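Local coordinates for cerato-platanin-like protein (Moniliophthora perniciosa, PDB 3SUK), which is a secreted fungal protein of the cerato-platanin family with a double-psi beta-barrel fold, its precise molecular function not established, at residues A[65-70]-A[88-93]; A[44-49]-A[97-102]. One frame throughout, in Å; residues are numbered along the deposited sequence. Where two conformers were deposited one is given.

Interaction 1: residues A[65-70]-A[88-93]; sequences YTISFT and NGFNVA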
loop_
_atom_site.group_PDB
_atom_site.type_symbol
_atom_site.label_atom_id
_atom_site.label_comp_id
_atom_site.label_asym_id
_atom_site.label_seq_id
_atom_site.Cartn_x
_atom_site.Cartn_y
_atom_site.Cartn_z
ATOM N N TYR A 65 -2.165 3.751 -6.193
ATOM C CA TYR A 65 -0.878 4.034 -6.771
ATOM C C TYR A 65 -0.395 2.893 -7.646
ATOM O O TYR A 65 -0.466 1.750 -7.266
ATOM C CB TYR A 65 0.153 4.251 -5.669
ATOM C CG TYR A 65 -0.161 5.385 -4.748
ATOM C CD1 TYR A 65 -0.917 5.173 -3.616
ATOM C CD2 TYR A 65 0.306 6.668 -4.999
ATOM C CE1 TYR A 65 -1.183 6.185 -2.752
ATOM C CE2 TYR A 65 0.017 7.699 -4.151
ATOM C CZ TYR A 65 -0.752 7.458 -3.050
ATOM O OH TYR A 65 -1.049 8.476 -2.199
ATOM N N THR A 66 0.142 3.239 -8.793
ATOM C CA THR A 66 0.847 2.288 -9.624
ATOM C C THR A 66 2.296 2.448 -9.236
ATOM O O THR A 66 2.875 3.496 -9.397
ATOM C CB THR A 66 0.665 2.571 -11.116
ATOM O OG1 THR A 66 -0.701 2.363 -11.453
ATOM C CG2 THR A 66 1.497 1.633 -11.928
ATOM N N ILE A 67 2.845 1.375 -8.689
ATOM C CA ILE A 67 4.204 1.339 -8.142
ATOM C C ILE A 67 5.032 0.435 -9.037
ATOM O O ILE A 67 4.650 -0.640 -9.317
ATOM C CB ILE A 67 4.224 0.822 -6.682
ATOM C CG1 ILE A 67 3.335 1.696 -5.762
ATOM C CG2 ILE A 67 5.644 0.832 -6.120
ATOM C CD1 ILE A 67 3.160 1.173 -4.425
ATOM N N SER A 68 6.184 0.934 -9.466
ATOM C CA SER A 68 7.099 0.281 -10.400
ATOM C C SER A 68 8.509 0.132 -9.838
ATOM O O SER A 68 8.982 0.962 -9.133
ATOM C CB SER A 68 7.221 1.102 -11.678
ATOM O OG SER A 68 5.963 1.215 -12.257
ATOM N N PHE A 69 9.123 -1.002 -10.125
ATOM C CA PHE A 69 10.501 -1.304 -9.718
ATOM C C PHE A 69 11.171 -2.161 -10.773
ATOM O O PHE A 69 10.623 -3.128 -11.184
ATOM C CB PHE A 69 10.522 -2.007 -8.366
ATOM C CG PHE A 69 11.898 -2.200 -7.772
ATOM C CD1 PHE A 69 12.708 -1.144 -7.433
ATOM C CD2 PHE A 69 12.323 -3.459 -7.476
ATOM C CE1 PHE A 69 13.956 -1.367 -6.883
ATOM C CE2 PHE A 69 13.543 -3.655 -6.891
ATOM C CZ PHE A 69 14.343 -2.608 -6.621
ATOM N N THR A 70 12.409 -1.798 -11.095
ATOM C CA THR A 70 13.233 -2.550 -12.033
ATOM C C THR A 70 14.274 -3.356 -11.263
ATOM O O THR A 70 15.003 -2.821 -10.509
ATOM C CB THR A 70 13.929 -1.600 -13.024
ATOM O OG1 THR A 70 12.938 -0.817 -13.682
ATOM C CG2 THR A 70 14.715 -2.434 -14.036
ATOM N N ASN A 88 7.729 7.552 5.827
ATOM C CA ASN A 88 8.578 7.850 4.673
ATOM C C ASN A 88 8.295 6.923 3.475
ATOM O O ASN A 88 8.781 5.840 3.455
ATOM C CB ASN A 88 10.048 7.713 5.145
ATOM C CG ASN A 88 11.056 7.882 4.073
ATOM O OD1 ASN A 88 10.861 8.551 3.133
ATOM N ND2 ASN A 88 12.204 7.316 4.308
ATOM N N GLY A 89 7.605 7.411 2.474
ATOM C CA GLY A 89 7.170 6.568 1.367
ATOM C C GLY A 89 6.163 5.478 1.741
ATOM O O GLY A 89 5.240 5.752 2.452
ATOM N N PHE A 90 6.401 4.269 1.268
ATOM C CA PHE A 90 5.433 3.182 1.453
ATOM C C PHE A 90 5.927 2.098 2.403
ATOM O O PHE A 90 7.049 1.666 2.327
ATOM C CB PHE A 90 5.117 2.454 0.117
ATOM C CG PHE A 90 4.412 3.284 -0.914
ATOM C CD1 PHE A 90 3.062 3.456 -0.839
ATOM C CD2 PHE A 90 5.091 3.790 -2.019
ATOM C CE1 PHE A 90 2.416 4.186 -1.776
ATOM C CE2 PHE A 90 4.427 4.539 -2.964
ATOM C CZ PHE A 90 3.074 4.694 -2.827
ATOM N N ASN A 91 5.038 1.647 3.267
ATOM C CA ASN A 91 5.223 0.394 3.970
ATOM C C ASN A 91 4.103 -0.566 3.533
ATOM O O ASN A 91 2.999 -0.393 3.867
ATOM C CB ASN A 91 5.112 0.559 5.492
ATOM C CG ASN A 91 5.942 1.691 6.061
ATOM O OD1 ASN A 91 6.954 2.079 5.564
ATOM N ND2 ASN A 91 5.459 2.205 7.143
ATOM N N VAL A 92 4.485 -1.602 2.807
ATOM C CA VAL A 92 3.514 -2.485 2.157
ATOM C C VAL A 92 3.534 -3.916 2.665
ATOM O O VAL A 92 4.420 -4.318 3.304
ATOM C CB VAL A 92 3.662 -2.463 0.588
ATOM C CG1 VAL A 92 3.600 -0.989 0.089
ATOM C CG2 VAL A 92 4.935 -3.202 0.121
ATOM N N ALA A 93 2.506 -4.676 2.322
ATOM C CA ALA A 93 2.506 -6.089 2.705
ATOM C C ALA A 93 3.737 -6.740 2.071
ATOM O O ALA A 93 4.108 -6.435 0.982
ATOM C CB ALA A 93 1.224 -6.764 2.219
#
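In the core of the double-psi beta-barrel, Tyr-65 and Ile-67 of strand 64-71 meet Phe-90 of strand 90-92, two strands that are not neighbours in the sheet and face each other across its interior. The nearest CA atoms, those of Ile-67 and Phe-90, are 9.8 Å apart, so side chains alone bridge the gap and no hydrogen bond crosses it. The two rings form a T-shaped pair: Phe-90 presents its edge to one face of Tyr-65, the centroids 5.2 Å apart and the planes at 76°. Phe-90 CZ stands over the rim of the tyrosine ring, 3.8 Å from Tyr-65 CG, while Phe-90 CE1 lies 3.9 Å from Tyr-65 CD1. Ile-67, whose side chain runs head-on against that of Phe-90, covers one face of its ring in a CH-pi contact, its CD1 3.8 Å from the centroid of the Phe-90 ring and almost on the ring normal. The isoleucine arm is extended, with CD1 anti to CA (chi2 172°), which carries the methyl out over the middle of that face. Phe-90 is thus met at both face and edge, in a wholly apolar contact. The polar end of Tyr-65 is held beyond it, where its hydroxyl hydrogen-bonds Asp-52 and Asn-63. All three side chains are buried. Ser-115 of strand 110-118 touches both rings and Val-113 touches Ile-67; Val-4 and Leu-6 of strand 4-8 pack on Phe-90, and Leu-100 of helix 94-101 reaches Ile-67.

Interaction 2: residues A[44-49]-A[97-102]; sequences FPHIGA and MDELTN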
loop_
_atom_site.group_PDB
_atom_site.type_symbol
_atom_site.label_atom_id
_atom_site.label_comp_id
_atom_site.label_asym_id
_atom_site.label_seq_id
_atom_site.Cartn_x
_atom_site.Cartn_y
_atom_site.Cartn_z
ATOM N N PHE A 44 -6.087 -6.444 -2.436
ATOM C CA PHE A 44 -5.314 -7.155 -1.432
ATOM C C PHE A 44 -4.621 -8.341 -2.115
ATOM O O PHE A 44 -5.234 -9.047 -2.868
ATOM C CB PHE A 44 -6.230 -7.710 -0.318
ATOM C CG PHE A 44 -5.474 -8.478 0.747
ATOM C CD1 PHE A 44 -4.943 -7.823 1.813
ATOM C CD2 PHE A 44 -5.282 -9.840 0.649
ATOM C CE1 PHE A 44 -4.243 -8.485 2.782
ATOM C CE2 PHE A 44 -4.589 -10.504 1.625
ATOM C CZ PHE A 44 -4.076 -9.807 2.689
ATOM N N PRO A 45 -3.348 -8.579 -1.836
ATOM C CA PRO A 45 -2.545 -8.012 -0.742
ATOM C C PRO A 45 -1.763 -6.772 -1.160
ATOM O O PRO A 45 -0.837 -6.432 -0.489
ATOM C CB PRO A 45 -1.561 -9.143 -0.450
ATOM C CG PRO A 45 -1.276 -9.698 -1.793
ATOM C CD PRO A 45 -2.631 -9.653 -2.526
ATOM N N HIS A 46 -2.168 -6.131 -2.243
ATOM C CA HIS A 46 -1.514 -4.887 -2.644
ATOM C C HIS A 46 -2.109 -3.748 -1.822
ATOM O O HIS A 46 -2.915 -2.990 -2.278
ATOM C CB HIS A 46 -1.719 -4.595 -4.134
ATOM C CG HIS A 46 -1.197 -5.652 -5.052
ATOM N ND1 HIS A 46 -1.419 -5.633 -6.406
ATOM C CD2 HIS A 46 -0.471 -6.757 -4.805
ATOM C CE1 HIS A 46 -0.863 -6.697 -6.950
ATOM N NE2 HIS A 46 -0.274 -7.393 -6.004
ATOM N N ILE A 47 -1.675 -3.685 -0.572
ATOM C CA ILE A 47 -2.114 -2.650 0.353
ATOM C C ILE A 47 -0.929 -2.205 1.203
ATOM O O ILE A 47 0.034 -2.925 1.323
ATOM C CB ILE A 47 -3.251 -3.113 1.281
ATOM C CG1 ILE A 47 -2.817 -4.327 2.092
ATOM C CG2 ILE A 47 -4.556 -3.385 0.506
ATOM C CD1 ILE A 47 -3.637 -4.591 3.328
ATOM N N GLY A 48 -1.022 -1.006 1.746
ATOM C CA GLY A 48 0.032 -0.526 2.608
ATOM C C GLY A 48 -0.188 0.858 3.171
ATOM O O GLY A 48 -1.176 1.496 2.941
ATOM N N ALA A 49 0.823 1.300 3.906
ATOM C CA ALA A 49 0.883 2.642 4.444
ATOM C C ALA A 49 1.628 3.547 3.450
ATOM O O ALA A 49 2.461 3.034 2.724
ATOM C CB ALA A 49 1.601 2.622 5.792
ATOM N N MET A 97 5.484 -6.469 -1.875
ATOM C CA MET A 97 6.879 -6.219 -2.160
ATOM C C MET A 97 7.488 -7.423 -2.873
ATOM O O MET A 97 8.301 -7.254 -3.732
ATOM C CB MET A 97 7.671 -5.838 -0.917
ATOM C CG MET A 97 9.043 -5.373 -1.242
ATOM S SD MET A 97 9.905 -4.763 0.231
ATOM C CE MET A 97 11.476 -4.244 -0.445
ATOM N N ASP A 98 7.086 -8.626 -2.489
ATOM C CA ASP A 98 7.601 -9.780 -3.198
ATOM C C ASP A 98 7.167 -9.791 -4.672
ATOM O O ASP A 98 7.947 -10.104 -5.518
ATOM C CB ASP A 98 7.214 -11.073 -2.477
ATOM C CG ASP A 98 8.179 -11.443 -1.362
ATOM O OD1 ASP A 98 9.365 -11.276 -1.524
ATOM O OD2 ASP A 98 7.689 -11.910 -0.318
ATOM N N GLU A 99 5.946 -9.420 -4.945
ATOM C CA GLU A 99 5.467 -9.361 -6.324
ATOM C C GLU A 99 6.242 -8.294 -7.125
ATOM O O GLU A 99 6.607 -8.500 -8.249
ATOM C CB GLU A 99 3.971 -9.118 -6.358
ATOM C CG GLU A 99 3.153 -10.314 -5.939
ATOM C CD GLU A 99 1.692 -9.962 -5.848
ATOM O OE1 GLU A 99 1.148 -9.572 -6.885
ATOM O OE2 GLU A 99 1.089 -10.148 -4.766
ATOM N N LEU A 100 6.524 -7.179 -6.487
ATOM C CA LEU A 100 7.238 -6.066 -7.062
ATOM C C LEU A 100 8.646 -6.417 -7.403
ATOM O O LEU A 100 9.216 -5.805 -8.239
ATOM C CB LEU A 100 7.188 -4.877 -6.118
ATOM C CG LEU A 100 7.467 -3.506 -6.652
ATOM C CD1 LEU A 100 6.539 -3.144 -7.825
ATOM C CD2 LEU A 100 7.250 -2.522 -5.557
ATOM N N THR A 101 9.227 -7.367 -6.680
ATOM C CA THR A 101 10.642 -7.669 -6.737
ATOM C C THR A 101 10.972 -9.122 -7.157
ATOM O O THR A 101 12.071 -9.510 -7.021
ATOM C CB THR A 101 11.341 -7.411 -5.365
ATOM O OG1 THR A 101 10.767 -8.273 -4.380
ATOM C CG2 THR A 101 11.198 -6.015 -4.909
ATOM N N ASN A 102 10.006 -9.839 -7.708
ATOM C CA ASN A 102 10.135 -11.244 -8.071
ATOM C C ASN A 102 10.556 -12.115 -6.889
ATOM O O ASN A 102 11.342 -12.961 -7.035
ATOM C CB ASN A 102 11.094 -11.447 -9.280
ATOM C CG ASN A 102 10.980 -12.816 -9.907
ATOM O OD1 ASN A 102 9.918 -13.327 -10.112
ATOM N ND2 ASN A 102 12.100 -13.363 -10.264
#
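His-46 has CG beside its backbone N and anti to its carbonyl carbon (chi1 -59°), and Glu-99 makes the same first turn before running out extended through CD, so that imidazole and carboxylate meet between the loop leading into strand 47-50 and helix 94-101. The result is a histidine-carboxylate hydrogen bond at the surface of the double-psi beta-barrel, tying a loop to a helix whose backbones stay well apart: the nearest CA atoms, of His-46 and Met-97, are 8.5 Å from each other. His-46 NE2 donates to Glu-99 OE1 over 2.7 Å with an N-H...O angle of 162°. The acceptor lies practically in the imidazole plane, yet the donor comes from above the carboxylate plane, the two groups being turned 50° against each other. At its other nitrogen the ring gives a weak hydrogen bond from ND1 to the carbonyl oxygen of Asn-79 on strand 74-83; together the two bonds would limit rotation of the ring. A nearby carboxylate would be expected to stabilise a positive charge on the imidazole. His-46 is also the centre of an inverse gamma turn, closed by a weak bond from Ile-47 N to Pro-45 O. The helix ends in a Schellman motif at Asn-102. Pro-45, preceded by a cis peptide bond, completes the contact by bringing its CG to 3.8 Å from Glu-99 OE2.

In the fold
Along the chain from the N terminus, residues 44-49 come first and lead into strand 47-50; strand 64-71, with 65-70, follows. The chain then passes through strand 74-83 to 88-93 and on into helix 94-101. Interaction 1 closes the inner loop, with 17 residues between its segments, and is nested within the 47-residue loop closed by interaction 2. Their centres lie about 8 Å apart. Strands 47-50 and 90-92 are antiparallel neighbours, joined by probable hydrogen bonds between Asn-91 O and Ala-49 N and between Ala-93 N and Ile-47 O. Interaction 1 thus spans the barrel interior, whereas interaction 2 fastens helix 94-101 to the loop that leads into strand 47-50, at the surface.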